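Local coordinates for hydrolase, NUDIX family (Clostridium perfringens ATCC 13124, PDB 3F6A) that hydrolyses, as a Nudix-family enzyme, probably a nucleoside diphosphate linked to another group, at the interface of chains A and B. Numbering follows the deposited sequence. Chains: chain A/B, Hydrolase, NUDIX family.

Contact 1 and contact 2 are neighbouring patches of one two-fold symmetric interface, the centres of their C-alpha atoms about 8 Å apart. A:Asn139, at the start of helix 138-150, belongs to both, as does B:Cys73 in helix 67-74. In contact 1 one helix's start packs on another's end and following loop; in contact 2 a short strand of chain B pairs with strand 86-90 of chain A. The amide of A:Asn139 ties them together, its oxygen bonded in contact 1 and its nitrogen in contact 2. Each patch recurs with the chains exchanged, which suits a dimer, though the deposited assembly alone does not prove one in solution.

Contact 1: the interface of chains A and B. Residues chain A 138-139, 142; chain B 68, 72-73, 75-76.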
# COMPACT_ATOMS: atom_id res chain seq x y z
N GLU A 138 -14.73 7.45 14.04
CA GLU A 138 -15.28 7.93 12.78
C GLU A 138 -14.64 7.34 11.52
O GLU A 138 -15.35 6.96 10.58
CB GLU A 138 -15.20 9.46 12.72
CG GLU A 138 -15.91 10.17 13.85
CD GLU A 138 -17.37 9.77 13.97
OE1 GLU A 138 -18.07 9.77 12.94
OE2 GLU A 138 -17.81 9.47 15.10
N ASN A 139 -13.30 7.28 11.47
CA ASN A 139 -12.63 6.75 10.29
C ASN A 139 -12.92 5.26 10.08
O ASN A 139 -12.87 4.76 8.95
CB ASN A 139 -11.11 7.01 10.35
CG ASN A 139 -10.41 6.22 11.44
OD1 ASN A 139 -10.97 5.96 12.49
ND2 ASN A 139 -9.17 5.85 11.18
N VAL A 142 -16.26 5.13 8.43
CA VAL A 142 -16.15 5.46 7.02
C VAL A 142 -15.66 4.27 6.18
O VAL A 142 -16.25 3.95 5.15
CB VAL A 142 -15.18 6.64 6.80
CG1 VAL A 142 -14.89 6.82 5.33
CG2 VAL A 142 -15.79 7.91 7.38
N ASN B 68 -13.69 11.98 2.66
CA ASN B 68 -14.35 11.56 3.88
C ASN B 68 -13.41 10.81 4.82
O ASN B 68 -13.51 10.93 6.04
CB ASN B 68 -15.57 10.69 3.57
CG ASN B 68 -16.67 11.47 2.88
OD1 ASN B 68 -16.97 12.61 3.24
ND2 ASN B 68 -17.30 10.85 1.88
N SER B 72 -12.21 12.14 8.56
CA SER B 72 -12.50 11.25 9.69
C SER B 72 -11.22 10.78 10.39
O SER B 72 -11.20 10.66 11.61
CB SER B 72 -13.33 10.04 9.23
OG SER B 72 -12.64 9.28 8.26
N CYS B 73 -10.17 10.51 9.63
CA CYS B 73 -8.91 10.08 10.24
C CYS B 73 -8.42 11.16 11.20
O CYS B 73 -8.01 10.87 12.32
CB CYS B 73 -7.83 9.83 9.18
SG CYS B 73 -7.88 8.18 8.43
N LEU B 75 -10.11 13.02 12.76
CA LEU B 75 -11.05 13.01 13.88
C LEU B 75 -10.83 11.79 14.76
O LEU B 75 -11.45 11.66 15.81
CB LEU B 75 -12.50 12.97 13.38
CG LEU B 75 -13.05 14.11 12.53
CD1 LEU B 75 -14.47 13.77 12.11
CD2 LEU B 75 -13.01 15.42 13.31
N SER B 76 -9.96 10.89 14.33
CA SER B 76 -9.70 9.67 15.10
C SER B 76 -8.29 9.59 15.66
O SER B 76 -7.93 8.60 16.29
CB SER B 76 -9.99 8.44 14.24
OG SER B 76 -11.33 8.46 13.76
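One face of the A:Asn139 side-chain amide is covered by B:Ser76, whose CB lies 3.6 Å from CG of the asparagine, while the thiol of B:Cys73 lies off the ND2 end, SG 3.8 Å from ND2 and tilted somewhat towards the face that B:Ser76 covers. All three residues belong to the Nudix domain: the first turn of helix 138-150 in chain A meets the end of helix 67-74 and the following loop in chain B. The hydroxyl of B:Ser76 hydrogen-bonds to A:Asn139 OD1, OG to OD1 2.8 Å, coming from above the carbonyl plane (62° out of it) rather than onto a lone pair. The same OG accepts the backbone N-H of A:Asn139 in a nearly straight bond (171° at H), so chain B partly caps the start of chain A's helix. It also bonds to the B:Ser72 carbonyl, OG to O 3.1 Å. A hydroxyl has one proton, so its two acceptors presumably share or alternate.

With chi1 of 68°, A:Asn139 folds its amide over its own backbone and towards the serine. Next to it, B:Ser72 lays its CB 3.5 Å from A:Asn139 CA. Its hydroxyl bonds back to the B:Asn68 carbonyl, OG to O 2.9 Å, which fixes it alongside the A:Val142 branch CG2, 3.5 Å from that OG. Towards the first residue of the helix, the CB of A:Glu138 lies 4.0 Å from the B:Ser72 CB.

Contact 2: the interface of chains A and B. Residues chain A 87-90, 139; chain B 73, 78-79.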
# COMPACT_ATOMS: atom_id res chain seq x y z
N THR A 87 -3.86 3.33 3.22
CA THR A 87 -2.69 3.22 4.07
C THR A 87 -2.84 4.29 5.15
O THR A 87 -2.93 5.49 4.86
CB THR A 87 -1.39 3.46 3.27
OG1 THR A 87 -1.25 2.42 2.29
CG2 THR A 87 -0.18 3.43 4.19
N ILE A 88 -2.86 3.85 6.40
CA ILE A 88 -3.03 4.76 7.53
C ILE A 88 -1.93 4.68 8.59
O ILE A 88 -1.40 3.60 8.87
CB ILE A 88 -4.40 4.50 8.20
CG1 ILE A 88 -5.52 4.76 7.19
CG2 ILE A 88 -4.56 5.37 9.45
CD1 ILE A 88 -6.90 4.41 7.70
N LEU A 89 -1.60 5.83 9.18
CA LEU A 89 -0.59 5.87 10.22
C LEU A 89 -1.28 5.86 11.58
O LEU A 89 -2.06 6.77 11.91
CB LEU A 89 0.27 7.13 10.09
CG LEU A 89 1.39 7.30 11.14
CD1 LEU A 89 2.39 6.15 11.02
CD2 LEU A 89 2.09 8.64 10.93
N GLY A 90 -1.01 4.81 12.36
CA GLY A 90 -1.61 4.64 13.67
C GLY A 90 -0.63 4.95 14.78
O GLY A 90 0.58 4.84 14.62
N ASN A 139 -13.30 7.28 11.47
CA ASN A 139 -12.63 6.75 10.29
C ASN A 139 -12.92 5.26 10.08
O ASN A 139 -12.87 4.76 8.95
CB ASN A 139 -11.11 7.01 10.35
CG ASN A 139 -10.41 6.22 11.44
OD1 ASN A 139 -10.97 5.96 12.49
ND2 ASN A 139 -9.17 5.85 11.18
N CYS B 73 -10.17 10.51 9.63
CA CYS B 73 -8.91 10.08 10.24
C CYS B 73 -8.42 11.16 11.20
O CYS B 73 -8.01 10.87 12.32
CB CYS B 73 -7.83 9.83 9.18
SG CYS B 73 -7.88 8.18 8.43
N GLU B 78 -5.58 9.59 13.80
CA GLU B 78 -4.71 8.89 12.86
C GLU B 78 -4.52 9.73 11.62
O GLU B 78 -5.15 10.78 11.47
CB GLU B 78 -5.32 7.54 12.47
CG GLU B 78 -5.58 6.63 13.65
CD GLU B 78 -5.88 5.21 13.22
OE1 GLU B 78 -6.90 5.00 12.52
OE2 GLU B 78 -5.09 4.31 13.57
N LYS B 79 -3.66 9.28 10.72
CA LYS B 79 -3.40 10.01 9.49
C LYS B 79 -3.59 9.15 8.25
O LYS B 79 -3.16 7.99 8.22
CB LYS B 79 -1.96 10.55 9.49
CG LYS B 79 -1.58 11.30 10.74
CD LYS B 79 -2.41 12.56 10.92
CE LYS B 79 -1.87 13.38 12.09
NZ LYS B 79 -0.42 13.66 11.89
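Strand 86-90 of chain A meets the short strand 79-80 of chain B, with the loop residue B:Glu78 reaching across to the start of chain A helix 138-150. A:Leu89 and B:Lys79 form an antiparallel bridge and bond to each other in both directions. The A:Leu89 amide gives its N-H to the B:Lys79 carbonyl, N to O 2.8 Å, and the B:Lys79 amide returns a longer bond to the A:Leu89 carbonyl, N to O 3.2 Å. The side chains of this pair sit opposite one another, the two CB atoms 4.1 Å apart, and the lysine then bends away at chi2 and chi4.

A:Ile88 presents its CG2 branch to chain B. That methyl is placed by a chi1 of -61°, with CG1 beside the backbone N and CG2 opposite it, and it presses on the B:Lys79 carbonyl and on the B:Glu78 CB, 3.8 Å from CG2. The longer branch runs the other way, bringing CD1 4.0 Å from the thiol SG of B:Cys73. The B:Glu78 side chain crosses the isoleucine at about a right angle, with its CB also 3.4 Å from the A:Leu89 carbonyl oxygen.

Extended beyond CG, the glutamate delivers its carboxylate to the amide of A:Asn139, where ND2 donates to OE1 at 2.8 Å. The bond is bent (144° at H). OE1 lies close to the amide plane of the asparagine and is met nearly along its own C-O axis, with the carboxylate and amide planes 88° apart. Its partner oxygen OE2 faces the A:Gly90 CA, where no side chain intervenes. With its oxygen held elsewhere by B:Ser76, the amide should be fixed against flipping. For the protein, this site extends chain A's sheet with a strand of chain B and links it to the helix, probably helping to hold the two Nudix domains together as a dimer.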